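Side-chain contacts in penicillin-binding protein 1A (Mycobacterium tuberculosis, PDB 5CXW), which builds and cross-links peptidoglycan for the mycobacterial cell wall, the piece described here being its penicillin-sensitive transpeptidase domain with penicillin V bound: residues Q40-R43 with A44-A48; S345-W348 with K349-D353; A168-D171 with A172-A176. All blocks are in the same frame, centred on the assembly; numbering follows the deposited sequence. Where two conformers were deposited one is given.

Contact 1 of 3, residues Q40-R43 with A44-A48; sequences QAQR and AAEKA
The amide of Q42 and the carboxylate of E46, one helical turn apart on helix 39-53, make the side-chain hydrogen bond of this contact. Q42 NE2 donates to E46 OE2 over 2.9 Å, and the bond is almost straight, with an N-H...O angle of 176°. OE2 lies in the amide plane of Q42 and accepts on its anti lone pair, on the side away from OE1. The two flat groups are nevertheless turned steeply, their planes 79° apart. A bend at chi2 (65°) swings the glutamine amide along the helix to E46, whose CG rests against Q42 O at 3.4 Å. At its other end the amide is gripped too, because Q42 OE1 accepts from the backbone N of Y77; bonds at both ends fix the flip of the group.

Backbone bonds run beneath this pair: E46 N donates to Q42 O over 3.0 Å, and K47 N to R43 O over 2.9 Å.

The methyl groups of A41, A45 and A48 pack on helix 343-356, where A45 meets T351, while Q42 also packs on I7 of helix 2-19 and on A76 of strand 74-78, and E46 reaches P3.

Contact 2 of 3, residues S345-W348 with K349-D353; sequences SDIW and KATMD
W348 and M352 lie one turn apart on helix 343-356 and form a Met-aromatic contact on the side that faces the central antiparallel sheet of the transpeptidase fold. The methylene does the closest touching: M352 CG stands over one face of the indole, 3.9 Å from the centroid of the five-membered ring and 20° off its normal, a CH-pi contact. The sulfur sits farther out and obliquely, M352 SD lying 4.9 Å from the same centroid. A chi1 of -72°, which keeps CG beside the methionine's own backbone N, sets this methylene over the ring. The indole is also pinned at its polar edge, where NE1 donates to G310 O, and the side chain packs on T317 and V319 of strand 315-323.

Among the hydrogen bonds, I347 O takes two. The backbone N of T351 and its hydroxyl, OG1, reach this oxygen from opposite faces of the carbonyl plane, each at 2.8 Å, which ties the buried hydroxyl back onto its own helix. I347 CG2 lies 3.9 Å from T351 OG1, so the branched side chain borders the same bond.

A salt bridge joins two partly exposed residues, K349 and D353, through K349 NZ and D353 OD2, and both residues hold the loop beyond, the lysine through N281 O and the aspartate through A283 N. The ammonium approaches D353 on the syn lone pair of OD2, the side that faces OD1, with K349 NZ 2.7 Å from D353 OD2.

Contact 3 of 3, residues A168-D171 with A172-A176; sequences AVAD and AAHQA
H174 and D171, three residues apart on helix 165-176, are joined by a water molecule instead of touching directly. The water donates to D171 OD1 over 2.7 Å and is hydrogen-bonded at 2.8 Å to H174 ND1, in the plane of the imidazole at its edge. D171 OD1 and H174 ND1 themselves stay 5.3 Å apart, a span that one water fills. With chi1 at -74°, CG of H174 lies beside its own backbone N, and the ring stands near A170 O. That oxygen is 3.2 Å from ND1, but its hydrogen bond is with the backbone N of H174, at 2.8 Å and nearly straight (172°).

Q175 lies one turn on from D171. Its backbone N donates to D171 O over 2.9 Å; its side chain has two conformers, so the placement of the amide beside D171 is doubtful.

A second layer fixes the polar groups. D171 OD1 also bonds to NE2 of Q167, one turn earlier, so the oxygen that accepts from the water has a protein partner as well. The other ring nitrogen of H174, NE2, is bonded to T188 OG1, and with both nitrogens held the rotation of the ring is limited. On the inner side, V169, A172 and A173 pack against helix 100-109 and the loop residue F99, with V169 on A103 and A172 on V105.

The arrangement is an i to i+3 water bridge on an amphipathic helix of the transpeptidase domain. Its apolar side backs the helix that follows S97, the probable acyl-ester serine, whose side chain is about 12 Å from that of V169.

Contacts 1 and 2 belong to two adjoining helices, 39-53 and 343-356, which meet through small residues: A48 CB lies 3.7 Å from A350 CB. Contact 3 is on the other side of the chain's centre, its nearest atoms about 16 Å from contact 2, and its helix packs on 100-109 instead. Contact 2 is the most buried and pairs an aromatic ring with a methionine against the sheet, its ion pair lying between partly exposed residues. Contacts 1 and 3 are partly buried, and their side-chain links are polar, yet differ: a direct amide-carboxylate bond serves the first, a water the third. All three share the backbone bonding of a helix.

Contact 1 of 3, residues Q40-R43 with A44-A48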
# COMPACT_ATOMS: atom_id res chain seq x y z
N GLN A 40 -7.55 -19.16 3.08
CA GLN A 40 -8.58 -18.63 2.20
C GLN A 40 -8.07 -17.37 1.52
O GLN A 40 -8.33 -17.18 0.29
CB GLN A 40 -9.90 -18.35 2.93
CG GLN A 40 -11.03 -17.79 2.09
CD GLN A 40 -12.32 -17.60 2.85
OE1 GLN A 40 -12.71 -18.45 3.67
NE2 GLN A 40 -13.05 -16.56 2.52
N ALA A 41 -7.39 -16.50 2.28
CA ALA A 41 -6.82 -15.26 1.68
C ALA A 41 -5.68 -15.57 0.74
O ALA A 41 -5.58 -15.05 -0.39
CB ALA A 41 -6.38 -14.28 2.76
N GLN A 42 -4.83 -16.48 1.18
CA GLN A 42 -3.67 -16.89 0.35
C GLN A 42 -4.08 -17.50 -0.94
O GLN A 42 -3.53 -17.16 -1.97
CB GLN A 42 -2.76 -17.84 1.12
CG GLN A 42 -1.42 -18.15 0.46
CD GLN A 42 -0.52 -16.94 0.33
OE1 GLN A 42 -0.57 -16.03 1.14
NE2 GLN A 42 0.35 -16.96 -0.68
N ARG A 43 -5.04 -18.43 -0.91
CA ARG A 43 -5.56 -19.05 -2.14
C ARG A 43 -6.17 -18.00 -3.09
O ARG A 43 -5.98 -18.06 -4.33
CB ARG A 43 -6.57 -20.17 -1.81
CG ARG A 43 -5.92 -21.45 -1.20
CD ARG A 43 -6.86 -22.68 -1.03
NE ARG A 43 -8.19 -22.14 -1.18
CZ ARG A 43 -9.05 -21.81 -0.19
NH1 ARG A 43 -10.19 -21.15 -0.56
NH2 ARG A 43 -8.81 -22.18 1.13
N ALA A 44 -6.89 -17.03 -2.52
CA ALA A 44 -7.53 -15.97 -3.34
C ALA A 44 -6.46 -15.13 -4.02
O ALA A 44 -6.59 -14.81 -5.24
CB ALA A 44 -8.45 -15.08 -2.49
N ALA A 45 -5.39 -14.81 -3.31
CA ALA A 45 -4.32 -13.99 -3.91
C ALA A 45 -3.62 -14.74 -5.02
O ALA A 45 -3.40 -14.17 -6.10
CB ALA A 45 -3.27 -13.58 -2.87
N GLU A 46 -3.25 -16.01 -4.75
CA GLU A 46 -2.57 -16.83 -5.74
C GLU A 46 -3.41 -17.05 -7.00
O GLU A 46 -2.90 -16.93 -8.15
CB GLU A 46 -2.10 -18.16 -5.12
CG GLU A 46 -0.99 -17.97 -4.10
CD GLU A 46 -0.39 -19.25 -3.52
OE1 GLU A 46 -0.51 -20.32 -4.16
OE2 GLU A 46 0.26 -19.21 -2.46
N LYS A 47 -4.68 -17.34 -6.81
CA LYS A 47 -5.61 -17.47 -7.92
C LYS A 47 -5.75 -16.20 -8.77
O LYS A 47 -5.84 -16.27 -10.02
CB LYS A 47 -6.99 -17.89 -7.40
CG LYS A 47 -7.96 -18.13 -8.52
CD LYS A 47 -9.35 -18.57 -8.01
CE LYS A 47 -10.45 -18.36 -9.09
NZ LYS A 47 -10.37 -17.18 -10.04
N ALA A 48 -5.83 -15.06 -8.08
CA ALA A 48 -6.01 -13.79 -8.75
C ALA A 48 -4.77 -13.47 -9.59
O ALA A 48 -4.89 -13.07 -10.77
CB ALA A 48 -6.21 -12.69 -7.76

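Contact 2 of 3, residues S345-W348 with K349-D353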
# COMPACT_ATOMS: atom_id res chain seq x y z
N SER A 345 -5.80 -3.56 -9.93
CA SER A 345 -7.15 -3.47 -9.35
C SER A 345 -7.93 -4.75 -9.55
O SER A 345 -8.66 -5.18 -8.66
CB SER A 345 -7.88 -2.25 -9.89
OG SER A 345 -7.32 -1.05 -9.44
N ASP A 346 -7.75 -5.44 -10.70
CA ASP A 346 -8.36 -6.75 -10.91
C ASP A 346 -7.89 -7.74 -9.84
O ASP A 346 -8.71 -8.45 -9.20
CB ASP A 346 -8.00 -7.31 -12.30
CG ASP A 346 -8.56 -6.53 -13.46
OD1 ASP A 346 -9.68 -5.96 -13.38
OD2 ASP A 346 -7.89 -6.51 -14.51
N ILE A 347 -6.57 -7.76 -9.58
CA ILE A 347 -6.00 -8.66 -8.61
C ILE A 347 -6.44 -8.29 -7.19
O ILE A 347 -6.78 -9.16 -6.39
CB ILE A 347 -4.45 -8.69 -8.75
CG1 ILE A 347 -4.01 -9.27 -10.10
CG2 ILE A 347 -3.80 -9.38 -7.56
CD1 ILE A 347 -2.54 -9.02 -10.49
N TRP A 348 -6.38 -7.02 -6.88
CA TRP A 348 -6.76 -6.49 -5.54
C TRP A 348 -8.23 -6.89 -5.24
O TRP A 348 -8.55 -7.43 -4.18
CB TRP A 348 -6.61 -4.96 -5.54
CG TRP A 348 -7.13 -4.36 -4.25
CD1 TRP A 348 -6.48 -4.29 -3.05
CD2 TRP A 348 -8.42 -3.75 -4.04
NE1 TRP A 348 -7.31 -3.69 -2.11
CE2 TRP A 348 -8.48 -3.33 -2.69
CE3 TRP A 348 -9.50 -3.47 -4.88
CZ2 TRP A 348 -9.61 -2.66 -2.14
CZ3 TRP A 348 -10.65 -2.82 -4.31
CH2 TRP A 348 -10.69 -2.45 -2.97
N LYS A 349 -9.12 -6.59 -6.18
CA LYS A 349 -10.55 -6.88 -5.99
C LYS A 349 -10.78 -8.38 -5.76
O LYS A 349 -11.56 -8.80 -4.88
CB LYS A 349 -11.38 -6.38 -7.18
CG LYS A 349 -12.81 -6.98 -7.19
CD LYS A 349 -13.73 -6.29 -8.16
CE LYS A 349 -14.97 -7.14 -8.39
NZ LYS A 349 -15.83 -7.20 -7.16
N ALA A 350 -10.15 -9.19 -6.61
CA ALA A 350 -10.33 -10.64 -6.53
C ALA A 350 -9.75 -11.19 -5.24
O ALA A 350 -10.37 -12.07 -4.60
CB ALA A 350 -9.68 -11.30 -7.72
N THR A 351 -8.61 -10.66 -4.84
CA THR A 351 -8.00 -11.12 -3.58
C THR A 351 -8.89 -10.73 -2.41
O THR A 351 -9.15 -11.54 -1.49
CB THR A 351 -6.61 -10.47 -3.43
OG1 THR A 351 -5.74 -10.90 -4.51
CG2 THR A 351 -5.98 -10.90 -2.07
N MET A 352 -9.35 -9.47 -2.42
CA MET A 352 -10.19 -8.98 -1.31
C MET A 352 -11.52 -9.75 -1.22
O MET A 352 -11.88 -10.24 -0.15
CB MET A 352 -10.43 -7.48 -1.40
CG MET A 352 -9.17 -6.67 -1.08
SD MET A 352 -8.76 -6.65 0.68
CE MET A 352 -9.83 -5.35 1.31
N ASP A 353 -12.18 -9.89 -2.35
CA ASP A 353 -13.48 -10.58 -2.43
C ASP A 353 -13.31 -12.03 -1.92
O ASP A 353 -14.09 -12.53 -1.10
CB ASP A 353 -14.00 -10.60 -3.88
CG ASP A 353 -14.60 -9.26 -4.34
OD1 ASP A 353 -14.96 -8.43 -3.46
OD2 ASP A 353 -14.80 -9.11 -5.56

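Contact 3 of 3, residues A168-D171 with A172-A176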
# COMPACT_ATOMS: atom_id res chain seq x y z
N ALA A 168 7.17 16.63 5.64
CA ALA A 168 5.92 16.31 6.39
C ALA A 168 5.22 15.13 5.77
O ALA A 168 4.58 14.37 6.51
CB ALA A 168 4.96 17.47 6.41
N VAL A 169 5.36 14.95 4.45
CA VAL A 169 4.80 13.76 3.79
C VAL A 169 5.55 12.50 4.23
O VAL A 169 4.94 11.47 4.61
CB VAL A 169 4.84 13.88 2.23
CG1 VAL A 169 4.27 12.65 1.58
CG2 VAL A 169 4.16 15.14 1.75
N ALA A 170 6.88 12.62 4.29
CA ALA A 170 7.71 11.51 4.77
C ALA A 170 7.39 11.16 6.21
O ALA A 170 7.32 9.98 6.57
CB ALA A 170 9.18 11.86 4.68
N ASP A 171 7.26 12.17 7.06
CA ASP A 171 6.92 11.95 8.46
C ASP A 171 5.61 11.18 8.60
O ASP A 171 5.52 10.23 9.38
CB ASP A 171 6.83 13.28 9.23
CG ASP A 171 8.18 13.96 9.40
OD1 ASP A 171 9.28 13.39 9.08
OD2 ASP A 171 8.19 15.13 9.88
N ALA A 172 4.58 11.64 7.90
CA ALA A 172 3.30 10.94 7.93
C ALA A 172 3.38 9.49 7.46
O ALA A 172 2.77 8.56 8.07
CB ALA A 172 2.27 11.70 7.11
N ALA A 173 4.14 9.27 6.38
CA ALA A 173 4.25 7.95 5.81
C ALA A 173 4.98 7.03 6.76
O ALA A 173 4.56 5.92 7.06
CB ALA A 173 5.02 8.04 4.50
N HIS A 174 6.11 7.53 7.29
CA HIS A 174 6.81 6.76 8.32
C HIS A 174 5.96 6.45 9.56
O HIS A 174 5.97 5.31 10.04
CB HIS A 174 8.09 7.48 8.72
CG HIS A 174 9.16 7.38 7.68
ND1 HIS A 174 10.02 8.42 7.45
CD2 HIS A 174 9.61 6.34 6.93
CE1 HIS A 174 10.90 8.06 6.53
NE2 HIS A 174 10.69 6.79 6.22
N GLN A 175 5.22 7.42 10.03
CA GLN A 175 4.36 7.24 11.20
C GLN A 175 3.24 6.23 10.91
O GLN A 175 2.91 5.44 11.78
CB GLN A 175 3.82 8.60 11.63
CG GLN A 175 4.93 9.47 12.28
CD GLN A 175 4.53 10.92 12.39
OE1 GLN A 175 3.42 11.25 12.07
NE2 GLN A 175 5.45 11.80 12.84
N ALA A 176 2.75 6.20 9.69
CA ALA A 176 1.71 5.22 9.29
C ALA A 176 2.21 3.79 9.24
O ALA A 176 1.40 2.88 9.33
CB ALA A 176 1.10 5.61 7.95
O HOH W 1 10.34 10.96 8.47